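Local atomic coordinates of putative alpha-galactosidase (Bacteroides fragilis, PDB entry 4NZJ), a protein that probably hydrolyses terminal, non-reducing alpha-D-galactose residues of alpha-D-galactosides, among them galactose oligosaccharides, galactomannans and galactolipids. Residues Q343-F348 with L375-L380; G411-A416 with A435-E440; V427-N432 with K457-K462; E440-L445 with K469-G474. All coordinates share one frame; numbering follows the deposited sequence. Where two conformers were deposited one is given.

Contact 1 of 4, residues Q343-F348 with L375-L380; sequences QYKSHF and LLDPDL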
loop_
_atom_site.group_PDB
_atom_site.type_symbol
_atom_site.label_atom_id
_atom_site.label_comp_id
_atom_site.label_asym_id
_atom_site.label_seq_id
_atom_site.Cartn_x
_atom_site.Cartn_y
_atom_site.Cartn_z
ATOM N N GLN A 343 -0.552 -2.924 -19.712
ATOM C CA GLN A 343 -1.745 -2.793 -18.874
ATOM C C GLN A 343 -1.390 -2.885 -17.392
ATOM O O GLN A 343 -1.845 -2.085 -16.588
ATOM C CB GLN A 343 -2.778 -3.846 -19.253
ATOM C CG GLN A 343 -3.520 -3.496 -20.524
ATOM C CD GLN A 343 -4.385 -4.614 -21.042
ATOM O OE1 GLN A 343 -4.216 -5.775 -20.671
ATOM N NE2 GLN A 343 -5.303 -4.275 -21.940
ATOM N N TYR A 344 -0.553 -3.854 -17.036
ATOM C CA TYR A 344 -0.063 -3.953 -15.666
ATOM C C TYR A 344 0.700 -2.701 -15.211
ATOM O O TYR A 344 0.544 -2.255 -14.085
ATOM C CB TYR A 344 0.823 -5.184 -15.487
ATOM C CG TYR A 344 0.084 -6.503 -15.461
ATOM C CD1 TYR A 344 -1.106 -6.658 -14.746
ATOM C CD2 TYR A 344 0.599 -7.612 -16.122
ATOM C CE1 TYR A 344 -1.763 -7.880 -14.710
ATOM C CE2 TYR A 344 -0.052 -8.834 -16.090
ATOM C CZ TYR A 344 -1.230 -8.963 -15.382
ATOM O OH TYR A 344 -1.871 -10.181 -15.364
ATOM N N LYS A 345 1.523 -2.142 -16.090
ATOM C CA LYS A 345 2.261 -0.918 -15.776
ATOM C C LYS A 345 1.306 0.253 -15.509
ATOM O O LYS A 345 1.500 1.021 -14.568
ATOM C CB LYS A 345 3.240 -0.584 -16.907
ATOM C CG LYS A 345 3.979 0.741 -16.775
ATOM C CD LYS A 345 4.937 0.775 -15.600
ATOM C CE LYS A 345 5.607 2.139 -15.460
ATOM N NZ LYS A 345 6.400 2.521 -16.656
ATOM N N SER A 346 0.273 0.393 -16.333
ATOM C CA SER A 346 -0.693 1.479 -16.130
ATOM C C SER A 346 -1.497 1.291 -14.840
ATOM O O SER A 346 -1.773 2.245 -14.123
ATOM C CB SER A 346 -1.629 1.585 -17.332
ATOM O OG SER A 346 -0.895 1.974 -18.474
ATOM N N HIS A 347 -1.883 0.053 -14.571
ATOM C CA HIS A 347 -2.545 -0.335 -13.324
ATOM C C HIS A 347 -1.706 0.095 -12.117
ATOM O O HIS A 347 -2.203 0.759 -11.214
ATOM C CB HIS A 347 -2.801 -1.845 -13.383
ATOM C CG HIS A 347 -3.129 -2.503 -12.079
ATOM N ND1 HIS A 347 -4.077 -2.023 -11.199
ATOM C CD2 HIS A 347 -2.681 -3.664 -11.547
ATOM C CE1 HIS A 347 -4.166 -2.837 -10.163
ATOM N NE2 HIS A 347 -3.340 -3.845 -10.357
ATOM N N PHE A 348 -0.414 -0.220 -12.134
ATOM C CA PHE A 348 0.465 0.204 -11.049
ATOM C C PHE A 348 0.569 1.738 -10.965
ATOM O O PHE A 348 0.457 2.321 -9.881
ATOM C CB PHE A 348 1.853 -0.427 -11.195
ATOM C CG PHE A 348 2.753 -0.161 -10.024
ATOM C CD1 PHE A 348 2.578 -0.844 -8.828
ATOM C CD2 PHE A 348 3.753 0.799 -10.101
ATOM C CE1 PHE A 348 3.392 -0.588 -7.737
ATOM C CE2 PHE A 348 4.579 1.045 -9.016
ATOM C CZ PHE A 348 4.394 0.358 -7.834
ATOM N N LEU A 375 6.814 -3.101 -10.167
ATOM C CA LEU A 375 6.552 -2.979 -8.730
ATOM C C LEU A 375 7.615 -2.187 -7.961
ATOM O O LEU A 375 7.338 -1.679 -6.872
ATOM C CB LEU A 375 6.392 -4.366 -8.107
ATOM C CG LEU A 375 5.183 -5.170 -8.572
ATOM C CD1 LEU A 375 5.246 -6.560 -7.971
ATOM C CD2 LEU A 375 3.891 -4.479 -8.170
ATOM N N LEU A 376 8.823 -2.085 -8.516
ATOM C CA LEU A 376 9.931 -1.400 -7.849
ATOM C C LEU A 376 10.227 -0.012 -8.425
ATOM O O LEU A 376 11.272 0.563 -8.132
ATOM C CB LEU A 376 11.195 -2.248 -7.934
ATOM C CG LEU A 376 11.121 -3.656 -7.347
ATOM C CD1 LEU A 376 12.457 -4.356 -7.531
ATOM C CD2 LEU A 376 10.722 -3.602 -5.881
ATOM N N ASP A 377 9.307 0.531 -9.216
ATOM C CA ASP A 377 9.524 1.818 -9.893
ATOM C C ASP A 377 9.667 2.928 -8.845
ATOM O O ASP A 377 8.690 3.266 -8.185
ATOM C CB ASP A 377 8.354 2.101 -10.835
ATOM C CG ASP A 377 8.593 3.295 -11.722
ATOM O OD1 ASP A 377 8.877 4.388 -11.191
ATOM O OD2 ASP A 377 8.485 3.136 -12.957
ATOM N N PRO A 378 10.883 3.490 -8.675
ATOM C CA PRO A 378 11.074 4.401 -7.538
ATOM C C PRO A 378 10.310 5.723 -7.640
ATOM O O PRO A 378 9.856 6.241 -6.623
ATOM C CB PRO A 378 12.581 4.671 -7.528
ATOM C CG PRO A 378 13.189 3.676 -8.454
ATOM C CD PRO A 378 12.133 3.279 -9.429
ATOM N N ASP A 379 10.199 6.263 -8.850
ATOM C CA ASP A 379 9.507 7.534 -9.065
ATOM C C ASP A 379 8.012 7.402 -8.817
ATOM O O ASP A 379 7.402 8.278 -8.204
ATOM C CB ASP A 379 9.734 8.043 -10.489
ATOM C CG ASP A 379 11.127 8.601 -10.705
ATOM O OD1 ASP A 379 11.846 8.849 -9.721
ATOM O OD2 ASP A 379 11.500 8.801 -11.875
ATOM N N LEU A 380 7.415 6.319 -9.302
ATOM C CA LEU A 380 5.982 6.099 -9.104
ATOM C C LEU A 380 5.658 5.848 -7.634
ATOM O O LEU A 380 4.687 6.376 -7.111
ATOM C CB LEU A 380 5.471 4.951 -9.968
ATOM C CG LEU A 380 5.410 5.247 -11.467
ATOM C CD1 LEU A 380 5.027 3.996 -12.235
ATOM C CD2 LEU A 380 4.430 6.372 -11.756
#
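The carboxylate of Asp-377 is held at OD1 by the backbone N of Leu-380 (3.1 Å, with an N-H...O angle of 169°), while its OD2 is turned toward Lys-345. The N-H reaches OD1 from above the carboxylate plane. This is an N-cap: Asp-377 sits just before helix 378-384 and takes up an N-H of its first turn. Across the contact, OD2 lies 3.9 Å from Lys-345 CE and 4.3 Å from Lys-345 NZ, too far for a salt bridge, so the attraction of opposite charges there is probably modest. The bent lysine chain also lays CE against Leu-380 CD1 at 3.8 Å. In the TIM barrel, helix 341-353 links strand 315-317 to strand 358-360, and the 375-380 segment runs from the end of helix 369-375 into helix 378-384. Phe-348 bridges the two: its CG is anti to the backbone N (chi1 -173°), on a CB that points toward 375-380. Leu-375 CA stands over one face, offset toward the rim, in a CH-pi contact 4.3 Å from the Phe-348 centroid. Leu-375 CD2 touches Phe-348 CD1 at 3.9 Å. Leu-380 CD1 comes in near the ring plane, at the edge, 4.0 Å from Phe-348 CD2. Leu-375 O, 3.7 Å from Phe-348 CZ, is hydrogen-bonded to the hydroxyl of Tyr-136, whose side chain also touches Phe-348.

Contact 2 of 4, residues G411-A416 with A435-E440; sequences GRKAVA and ADLSFE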
loop_
_atom_site.group_PDB
_atom_site.type_symbol
_atom_site.label_atom_id
_atom_site.label_comp_id
_atom_site.label_asym_id
_atom_site.label_seq_id
_atom_site.Cartn_x
_atom_site.Cartn_y
_atom_site.Cartn_z
ATOM N N GLY A 411 4.790 21.469 -3.908
ATOM C CA GLY A 411 4.109 22.475 -4.719
ATOM C C GLY A 411 3.967 22.093 -6.182
ATOM O O GLY A 411 3.235 22.743 -6.922
ATOM N N ARG A 412 4.666 21.044 -6.603
ATOM C CA ARG A 412 4.569 20.559 -7.975
ATOM C C ARG A 412 3.297 19.725 -8.158
ATOM O O ARG A 412 2.589 19.437 -7.192
ATOM C CB ARG A 412 5.803 19.730 -8.334
ATOM C CG ARG A 412 7.105 20.514 -8.251
ATOM C CD ARG A 412 8.272 19.735 -8.838
ATOM N NE ARG A 412 8.609 18.555 -8.044
ATOM C CZ ARG A 412 9.409 17.568 -8.444
ATOM N NH1 ARG A 412 9.963 17.581 -9.652
ATOM N NH2 ARG A 412 9.646 16.546 -7.632
ATOM N N LYS A 413 3.013 19.359 -9.405
ATOM C CA LYS A 413 1.857 18.531 -9.744
ATOM C C LYS A 413 2.307 17.349 -10.593
ATOM O O LYS A 413 2.963 17.537 -11.618
ATOM C CB LYS A 413 0.817 19.336 -10.531
ATOM C CG LYS A 413 -0.008 20.305 -9.699
ATOM C CD LYS A 413 -1.045 21.014 -10.560
ATOM C CE LYS A 413 -1.929 21.939 -9.739
ATOM N NZ LYS A 413 -1.205 23.146 -9.248
ATOM N N ALA A 414 1.963 16.138 -10.169
ATOM C CA ALA A 414 2.173 14.961 -11.001
ATOM C C ALA A 414 0.985 14.857 -11.956
ATOM O O ALA A 414 -0.163 15.037 -11.546
ATOM C CB ALA A 414 2.290 13.702 -10.157
ATOM N N VAL A 415 1.272 14.593 -13.230
ATOM C CA VAL A 415 0.249 14.491 -14.260
ATOM C C VAL A 415 0.420 13.160 -14.977
ATOM O O VAL A 415 1.499 12.871 -15.490
ATOM C CB VAL A 415 0.352 15.656 -15.266
ATOM C CG1 VAL A 415 -0.646 15.486 -16.411
ATOM C CG2 VAL A 415 0.142 16.990 -14.561
ATOM N N ALA A 416 -0.639 12.356 -15.007
ATOM C CA ALA A 416 -0.613 11.073 -15.704
ATOM C C ALA A 416 -1.541 11.132 -16.903
ATOM O O ALA A 416 -2.720 11.458 -16.757
ATOM C CB ALA A 416 -1.037 9.950 -14.774
ATOM N N ALA A 435 -5.847 23.495 -15.066
ATOM C CA ALA A 435 -5.603 24.765 -14.393
ATOM C C ALA A 435 -4.302 24.706 -13.597
ATOM O O ALA A 435 -3.973 23.671 -13.014
ATOM C CB ALA A 435 -6.767 25.110 -13.476
ATOM N N ASP A 436 -3.561 25.813 -13.607
ATOM C CA ASP A 436 -2.374 25.990 -12.760
ATOM C C ASP A 436 -1.295 24.938 -13.003
ATOM O O ASP A 436 -0.715 24.406 -12.057
ATOM C CB ASP A 436 -2.774 26.002 -11.278
ATOM C CG ASP A 436 -3.841 27.037 -10.970
ATOM O OD1 ASP A 436 -3.657 28.213 -11.348
ATOM O OD2 ASP A 436 -4.861 26.671 -10.345
ATOM N N LEU A 437 -1.025 24.650 -14.273
ATOM C CA LEU A 437 0.014 23.696 -14.640
ATOM C C LEU A 437 1.251 24.449 -15.119
ATOM O O LEU A 437 1.210 25.137 -16.137
ATOM C CB LEU A 437 -0.491 22.747 -15.727
ATOM C CG LEU A 437 0.345 21.484 -15.954
ATOM C CD1 LEU A 437 0.285 20.564 -14.746
ATOM C CD2 LEU A 437 -0.117 20.762 -17.208
ATOM N N SER A 438 2.351 24.306 -14.382
ATOM C CA SER A 438 3.574 25.068 -14.650
ATOM C C SER A 438 4.491 24.353 -15.648
ATOM O O SER A 438 4.979 23.265 -15.362
ATOM C CB SER A 438 4.320 25.312 -13.338
ATOM O OG SER A 438 5.446 26.142 -13.540
ATOM N N PHE A 439 4.721 24.974 -16.805
ATOM C CA PHE A 439 5.580 24.408 -17.859
ATOM C C PHE A 439 7.051 24.833 -17.775
ATOM O O PHE A 439 7.860 24.422 -18.613
ATOM C CB PHE A 439 5.033 24.778 -19.247
ATOM C CG PHE A 439 3.920 23.887 -19.711
ATOM C CD1 PHE A 439 2.651 23.998 -19.157
ATOM C CD2 PHE A 439 4.142 22.920 -20.685
ATOM C CE1 PHE A 439 1.623 23.167 -19.568
ATOM C CE2 PHE A 439 3.115 22.086 -21.101
ATOM C CZ PHE A 439 1.855 22.212 -20.544
ATOM N N GLU A 440 7.406 25.649 -16.786
ATOM C CA GLU A 440 8.781 26.157 -16.697
ATOM C C GLU A 440 9.769 25.041 -16.344
ATOM O O GLU A 440 10.952 25.130 -16.667
ATOM C CB GLU A 440 8.890 27.332 -15.714
ATOM C CG GLU A 440 8.703 26.985 -14.242
ATOM C CD GLU A 440 8.906 28.188 -13.329
ATOM O OE1 GLU A 440 8.893 29.337 -13.825
ATOM O OE2 GLU A 440 9.081 27.987 -12.109
#
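Lys-413 leans from its strand over the passing loop 435-440 and meets it at Asp-436 and Leu-437. CB starts toward the loop, 4.4 Å from Leu-437 CD1. CG, anti to the carbonyl carbon, stays further back, and from there the chain runs extended. CD lies 3.7 Å from Asp-436 O, and CE lies 3.6 Å from that same oxygen. The one bend comes at chi4 (70°), which swings NZ round to give a 3.1 Å hydrogen bond to Asp-436 O. The ammonium approaches the carbonyl at a C=O...N angle of 142°, tilted 25° from the carbonyl plane, and it also rests 3.8 Å from Asp-436 CB. The Asp-436 carboxylate is not in salt-bridge range, so the lysine is tied to the loop through backbone. Lys-413 was modelled in two conformers, which makes this bond less than certain. Two residues along, on the same side of the strand, Val-415 CG2 packs on Leu-437 CD1 at 3.6 Å. The branch that makes this contact is anti to the valine carbonyl carbon, and the two side chains cross at a slant. The contact thus grades from a polar, exposed end at Asp-436 to a buried apolar one at Leu-437. Strand 413-419 lies in the sheet of the C-terminal beta sandwich between strands 401-407 and 468-473. Val-415 and Leu-437 both pack on Phe-473, whereas Ala-414 and Ala-416 turn to Met-353 of helix 341-353.

Contact 3 of 4, residues V427-N432 with K457-K462; sequences VILNEN and KELIVK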
loop_
_atom_site.group_PDB
_atom_site.type_symbol
_atom_site.label_atom_id
_atom_site.label_comp_id
_atom_site.label_asym_id
_atom_site.label_seq_id
_atom_site.Cartn_x
_atom_site.Cartn_y
_atom_site.Cartn_z
ATOM N N VAL A 427 -1.547 12.791 -26.897
ATOM C CA VAL A 427 -2.110 13.820 -26.035
ATOM C C VAL A 427 -1.203 15.043 -26.095
ATOM O O VAL A 427 0.006 14.931 -25.897
ATOM C CB VAL A 427 -2.222 13.329 -24.580
ATOM C CG1 VAL A 427 -2.793 14.419 -23.679
ATOM C CG2 VAL A 427 -3.074 12.066 -24.512
ATOM N N ILE A 428 -1.782 16.204 -26.381
ATOM C CA ILE A 428 -1.028 17.457 -26.389
ATOM C C ILE A 428 -1.348 18.219 -25.109
ATOM O O ILE A 428 -2.435 18.773 -24.963
ATOM C CB ILE A 428 -1.355 18.329 -27.618
ATOM C CG1 ILE A 428 -1.121 17.540 -28.912
ATOM C CG2 ILE A 428 -0.499 19.593 -27.609
ATOM C CD1 ILE A 428 -1.619 18.231 -30.160
ATOM N N LEU A 429 -0.408 18.221 -24.172
ATOM C CA LEU A 429 -0.558 19.005 -22.957
ATOM C C LEU A 429 -0.148 20.439 -23.266
ATOM O O LEU A 429 0.890 20.674 -23.882
ATOM C CB LEU A 429 0.295 18.433 -21.821
ATOM C CG LEU A 429 -0.035 17.014 -21.355
ATOM C CD1 LEU A 429 0.978 16.551 -20.316
ATOM C CD2 LEU A 429 -1.446 16.955 -20.794
ATOM N N ASN A 430 -0.985 21.391 -22.875
ATOM C CA ASN A 430 -0.660 22.807 -23.013
ATOM C C ASN A 430 -1.148 23.572 -21.784
ATOM O O ASN A 430 -1.697 22.972 -20.864
ATOM C CB ASN A 430 -1.228 23.372 -24.320
ATOM C CG ASN A 430 -2.738 23.244 -24.414
ATOM O OD1 ASN A 430 -3.464 23.642 -23.507
ATOM N ND2 ASN A 430 -3.218 22.705 -25.529
ATOM N N GLU A 431 -0.938 24.887 -21.768
ATOM C CA GLU A 431 -1.303 25.690 -20.601
ATOM C C GLU A 431 -2.812 25.706 -20.337
ATOM O O GLU A 431 -3.241 26.052 -19.239
ATOM C CB GLU A 431 -0.758 27.117 -20.718
ATOM C CG GLU A 431 0.697 27.232 -20.291
ATOM C CD GLU A 431 1.198 28.662 -20.295
ATOM O OE1 GLU A 431 0.815 29.429 -21.201
ATOM O OE2 GLU A 431 1.985 29.017 -19.393
ATOM N N ASN A 432 -3.611 25.312 -21.331
ATOM C CA ASN A 432 -5.064 25.226 -21.155
ATOM C C ASN A 432 -5.608 23.830 -20.842
ATOM O O ASN A 432 -6.814 23.670 -20.659
ATOM C CB ASN A 432 -5.781 25.786 -22.385
ATOM C CG ASN A 432 -5.552 27.271 -22.569
ATOM O OD1 ASN A 432 -5.390 28.016 -21.602
ATOM N ND2 ASN A 432 -5.548 27.711 -23.811
ATOM N N LYS A 457 5.362 26.043 -24.258
ATOM C CA LYS A 457 4.211 25.885 -23.370
ATOM C C LYS A 457 3.379 24.681 -23.815
ATOM O O LYS A 457 2.164 24.649 -23.631
ATOM C CB LYS A 457 3.355 27.155 -23.378
ATOM C CG LYS A 457 4.068 28.400 -22.873
ATOM C CD LYS A 457 4.531 28.239 -21.432
ATOM C CE LYS A 457 4.843 29.584 -20.791
ATOM N NZ LYS A 457 5.873 30.348 -21.549
ATOM N N GLU A 458 4.048 23.683 -24.383
ATOM C CA GLU A 458 3.373 22.526 -24.954
ATOM C C GLU A 458 4.220 21.274 -24.753
ATOM O O GLU A 458 5.445 21.337 -24.810
ATOM C CB GLU A 458 3.133 22.769 -26.444
ATOM C CG GLU A 458 2.505 21.614 -27.202
ATOM C CD GLU A 458 2.220 21.972 -28.647
ATOM O OE1 GLU A 458 1.331 22.820 -28.883
ATOM O OE2 GLU A 458 2.886 21.408 -29.545
ATOM N N LEU A 459 3.564 20.145 -24.514
ATOM C CA LEU A 459 4.247 18.864 -24.431
ATOM C C LEU A 459 3.446 17.810 -25.185
ATOM O O LEU A 459 2.293 17.537 -24.849
ATOM C CB LEU A 459 4.438 18.445 -22.971
ATOM C CG LEU A 459 5.174 17.125 -22.722
ATOM C CD1 LEU A 459 6.596 17.182 -23.254
ATOM C CD2 LEU A 459 5.168 16.801 -21.238
ATOM N N ILE A 460 4.066 17.238 -26.213
ATOM C CA ILE A 460 3.447 16.178 -26.996
ATOM C C ILE A 460 3.706 14.845 -26.303
ATOM O O ILE A 460 4.855 14.457 -26.090
ATOM C CB ILE A 460 3.993 16.146 -28.440
ATOM C CG1 ILE A 460 3.712 17.476 -29.145
ATOM C CG2 ILE A 460 3.373 14.996 -29.225
ATOM C CD1 ILE A 460 4.316 17.582 -30.531
ATOM N N VAL A 461 2.630 14.152 -25.939
ATOM C CA VAL A 461 2.716 12.877 -25.247
ATOM C C VAL A 461 2.204 11.774 -26.167
ATOM O O VAL A 461 1.024 11.757 -26.520
ATOM C CB VAL A 461 1.890 12.900 -23.948
ATOM C CG1 VAL A 461 1.942 11.555 -23.242
ATOM C CG2 VAL A 461 2.379 14.019 -23.037
ATOM N N LYS A 462 3.107 10.882 -26.574
ATOM C CA LYS A 462 2.779 9.772 -27.465
ATOM C C LYS A 462 2.566 8.515 -26.639
ATOM O O LYS A 462 3.464 8.092 -25.909
ATOM C CB LYS A 462 3.911 9.540 -28.470
ATOM C CG LYS A 462 4.118 10.676 -29.455
ATOM C CD LYS A 462 2.924 10.814 -30.380
ATOM C CE LYS A 462 3.241 11.674 -31.588
ATOM N NZ LYS A 462 2.081 11.768 -32.518
HETATM O O HOH W 1 -1.378 22.944 -27.675
HETATM O O HOH W 2 0.141 26.402 -24.156
#
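Ile-428 CG2 and Glu-458 CG each stand anti to their own backbone N (chi1 177° for Glu-458), and this brings the methyl against the glutamate chain at 3.6 Å. Asn-430 instead carries CG between its backbone N and carbonyl carbon (chi1 60°). Asn-430 OD1 accepts from Asn-432 N, two residues on, at 2.7 Å, in the amide plane and on a lone pair: an Asx turn. The amide's ND2 donates to a water that in turn donates to Glu-458 OE1, and a second water joins Glu-431 N to Lys-457 O. In one of its two conformers Glu-431 sets OE2 3.2 Å from Lys-457 CE, against the aliphatic chain; OE2 is 4.6 Å from Lys-457 NZ, so no salt bridge forms. Strands 425-430 and 458-463 form an antiparallel pair, with strands 441-444 and 449-452 intervening in the chain. Val-427 and Val-461 make one hydrogen-bonded pair (Val-461 N to Val-427 O 2.7 Å), Leu-429 and Leu-459 the next (Leu-459 N to Leu-429 O 2.8 Å). On the face of Val-427, Leu-429, Leu-459 and Val-461, Leu-429 CD1 packs on Val-461 CG2 at 4.0 Å. That face sets apolar groups against Tyr-471 and Phe-473 of the opposing sheet of the C-terminal beta sandwich, whereas the side of Ile-428, Asn-430 and Glu-458 mixes a methyl contact with a water bridge, consistent with a more solvent-exposed surface.

Contact 4 of 4, residues E440-L445 with K469-G474; sequences EQIYCL and KVYIFG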
loop_
_atom_site.group_PDB
_atom_site.type_symbol
_atom_site.label_atom_id
_atom_site.label_comp_id
_atom_site.label_asym_id
_atom_site.label_seq_id
_atom_site.Cartn_x
_atom_site.Cartn_y
_atom_site.Cartn_z
ATOM N N GLU A 440 7.406 25.649 -16.786
ATOM C CA GLU A 440 8.781 26.157 -16.697
ATOM C C GLU A 440 9.769 25.041 -16.344
ATOM O O GLU A 440 10.952 25.130 -16.667
ATOM C CB GLU A 440 8.890 27.332 -15.714
ATOM C CG GLU A 440 8.703 26.985 -14.242
ATOM C CD GLU A 440 8.906 28.188 -13.329
ATOM O OE1 GLU A 440 8.893 29.337 -13.825
ATOM O OE2 GLU A 440 9.081 27.987 -12.109
ATOM N N GLN A 441 9.273 23.991 -15.697
ATOM C CA GLN A 441 10.085 22.825 -15.402
ATOM C C GLN A 441 9.242 21.556 -15.454
ATOM O O GLN A 441 8.184 21.485 -14.829
ATOM C CB GLN A 441 10.729 22.982 -14.032
ATOM C CG GLN A 441 11.796 21.947 -13.737
ATOM C CD GLN A 441 12.829 22.446 -12.745
ATOM O OE1 GLN A 441 13.371 23.540 -12.898
ATOM N NE2 GLN A 441 13.108 21.648 -11.725
ATOM N N ILE A 442 9.710 20.564 -16.209
ATOM C CA ILE A 442 8.998 19.295 -16.357
ATOM C C ILE A 442 9.960 18.120 -16.181
ATOM O O ILE A 442 10.986 18.053 -16.856
ATOM C CB ILE A 442 8.329 19.170 -17.745
ATOM C CG1 ILE A 442 7.541 20.447 -18.084
ATOM C CG2 ILE A 442 7.428 17.940 -17.792
ATOM C CD1 ILE A 442 6.973 20.466 -19.486
ATOM N N TYR A 443 9.624 17.215 -15.267
ATOM C CA TYR A 443 10.339 15.949 -15.116
ATOM C C TYR A 443 9.530 14.848 -15.792
ATOM O O TYR A 443 8.342 14.685 -15.502
ATOM C CB TYR A 443 10.549 15.615 -13.637
ATOM C CG TYR A 443 11.216 14.275 -13.398
ATOM C CD1 TYR A 443 12.550 14.078 -13.725
ATOM C CD2 TYR A 443 10.512 13.210 -12.846
ATOM C CE1 TYR A 443 13.167 12.859 -13.513
ATOM C CE2 TYR A 443 11.123 11.983 -12.630
ATOM C CZ TYR A 443 12.455 11.817 -12.964
ATOM O OH TYR A 443 13.087 10.605 -12.756
ATOM N N CYS A 444 10.180 14.104 -16.688
ATOM C CA CYS A 444 9.534 13.008 -17.404
ATOM C C CYS A 444 9.968 11.671 -16.800
ATOM O O CYS A 444 11.156 11.338 -16.784
ATOM C CB CYS A 444 9.880 13.067 -18.894
ATOM S SG CYS A 444 9.468 14.632 -19.711
ATOM N N LEU A 445 9.008 10.909 -16.294
ATOM C CA LEU A 445 9.325 9.619 -15.687
ATOM C C LEU A 445 9.741 8.562 -16.718
ATOM O O LEU A 445 10.455 7.623 -16.371
ATOM C CB LEU A 445 8.154 9.094 -14.855
ATOM C CG LEU A 445 8.048 9.605 -13.418
ATOM C CD1 LEU A 445 7.625 11.065 -13.365
ATOM C CD2 LEU A 445 7.075 8.744 -12.632
ATOM N N LYS A 469 1.771 7.493 -19.299
ATOM C CA LYS A 469 3.013 8.228 -19.077
ATOM C C LYS A 469 2.781 9.293 -18.025
ATOM O O LYS A 469 1.733 9.951 -18.010
ATOM C CB LYS A 469 3.539 8.854 -20.365
ATOM C CG LYS A 469 4.179 7.846 -21.301
ATOM C CD LYS A 469 4.734 8.507 -22.549
ATOM C CE LYS A 469 5.430 7.493 -23.437
ATOM N NZ LYS A 469 6.016 8.114 -24.649
ATOM N N VAL A 470 3.762 9.455 -17.146
ATOM C CA VAL A 470 3.643 10.355 -16.009
ATOM C C VAL A 470 4.736 11.418 -16.050
ATOM O O VAL A 470 5.884 11.156 -16.444
ATOM C CB VAL A 470 3.705 9.574 -14.677
ATOM C CG1 VAL A 470 3.567 10.509 -13.481
ATOM C CG2 VAL A 470 2.637 8.492 -14.646
ATOM N N TYR A 471 4.352 12.624 -15.648
ATOM C CA TYR A 471 5.211 13.791 -15.650
ATOM C C TYR A 471 5.025 14.550 -14.348
ATOM O O TYR A 471 3.966 14.469 -13.733
ATOM C CB TYR A 471 4.843 14.700 -16.822
ATOM C CG TYR A 471 4.920 14.010 -18.161
ATOM C CD1 TYR A 471 3.850 13.261 -18.638
ATOM C CD2 TYR A 471 6.072 14.079 -18.936
ATOM C CE1 TYR A 471 3.922 12.611 -19.857
ATOM C CE2 TYR A 471 6.152 13.430 -20.160
ATOM C CZ TYR A 471 5.070 12.698 -20.611
ATOM O OH TYR A 471 5.128 12.048 -21.821
ATOM N N ILE A 472 6.054 15.267 -13.912
ATOM C CA ILE A 472 5.916 16.160 -12.763
ATOM C C ILE A 472 6.191 17.586 -13.220
ATOM O O ILE A 472 7.290 17.903 -13.679
ATOM C CB ILE A 472 6.841 15.773 -11.585
ATOM C CG1 ILE A 472 6.600 14.324 -11.168
ATOM C CG2 ILE A 472 6.604 16.712 -10.404
ATOM C CD1 ILE A 472 7.520 13.835 -10.066
ATOM N N PHE A 473 5.176 18.441 -13.096
ATOM C CA PHE A 473 5.248 19.816 -13.570
ATOM C C PHE A 473 5.558 20.777 -12.431
ATOM O O PHE A 473 4.977 20.671 -11.352
ATOM C CB PHE A 473 3.919 20.229 -14.217
ATOM C CG PHE A 473 3.720 19.699 -15.612
ATOM C CD1 PHE A 473 3.303 18.398 -15.823
ATOM C CD2 PHE A 473 3.924 20.517 -16.718
ATOM C CE1 PHE A 473 3.105 17.911 -17.107
ATOM C CE2 PHE A 473 3.724 20.038 -18.004
ATOM C CZ PHE A 473 3.315 18.733 -18.197
ATOM N N GLY A 474 6.480 21.704 -12.681
ATOM C CA GLY A 474 6.744 22.822 -11.776
ATOM C C GLY A 474 8.110 22.788 -11.117
ATOM O O GLY A 474 8.817 21.785 -11.178
#
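In the six-stranded antiparallel sheet of the C-terminal beta sandwich, strand 441-444 lies beside strand 468-473, with Tyr-443 and Ile-472 as the hydrogen-bonded pair between them. Tyr-443 N donates to Ile-472 O at 2.9 Å, and Ile-472 N returns the bond to Tyr-443 O. At one end Gly-474 N gives an almost straight bond to Gln-441 O (2.8 Å, 170°); its backbone shape (phi 113°) suits only glycine comfortably, since a CB would collide with the carbonyl O of Phe-473. At the other end Leu-445 N bonds to Val-470 O. On the face of Ile-442, Cys-444, Tyr-471 and Phe-473, Ile-442 lies over one face of the Phe-473 ring, CG2 above its centre, 4.2 Å from the centroid, and CD1 3.6 Å from Phe-473 CE2. Cys-444 SG lies in the plane of the Tyr-471 ring, at its edge, 3.5 Å from CD2, a sulfur-aromatic contact made by one of two modelled conformers and so less certain. On the other face Tyr-443 CD2 meets Ile-472 CD1 at 4.1 Å, the two side chains lying side by side and pointing the same way, and Leu-445 CD2 packs on Val-470 CG1 at 4.0 Å. The Tyr-443 hydroxyl bonds to Asp-379. That face covers helix 378-384, where Leu-445 and Val-470 touch Leu-380, whereas Tyr-471 and Phe-473 turn to Leu-459 of strand 458-463.

In the fold
Contact 1 belongs to the catalytic barrel and is held by apolar packing round one ring, with no hydrogen bond across it, its helix cap being internal to one segment; contacts 2, 3 and 4 lie in the C-terminal beta sandwich. Contacts 3 and 4 are strand pairs carried by backbone bonds, in opposing sheets, and their apolar faces meet between the sheets. Contact 4 is buried, while contact 3 has a polar, hydrated outer face. Contact 2 shares its sheet with contact 4 but joins strand to loop, and Phe-439 of that loop packs on the end of contact 3. Contacts 1 and 4 meet at the domain boundary, where Asp-379 and Leu-380 touch Tyr-443 and Leu-445.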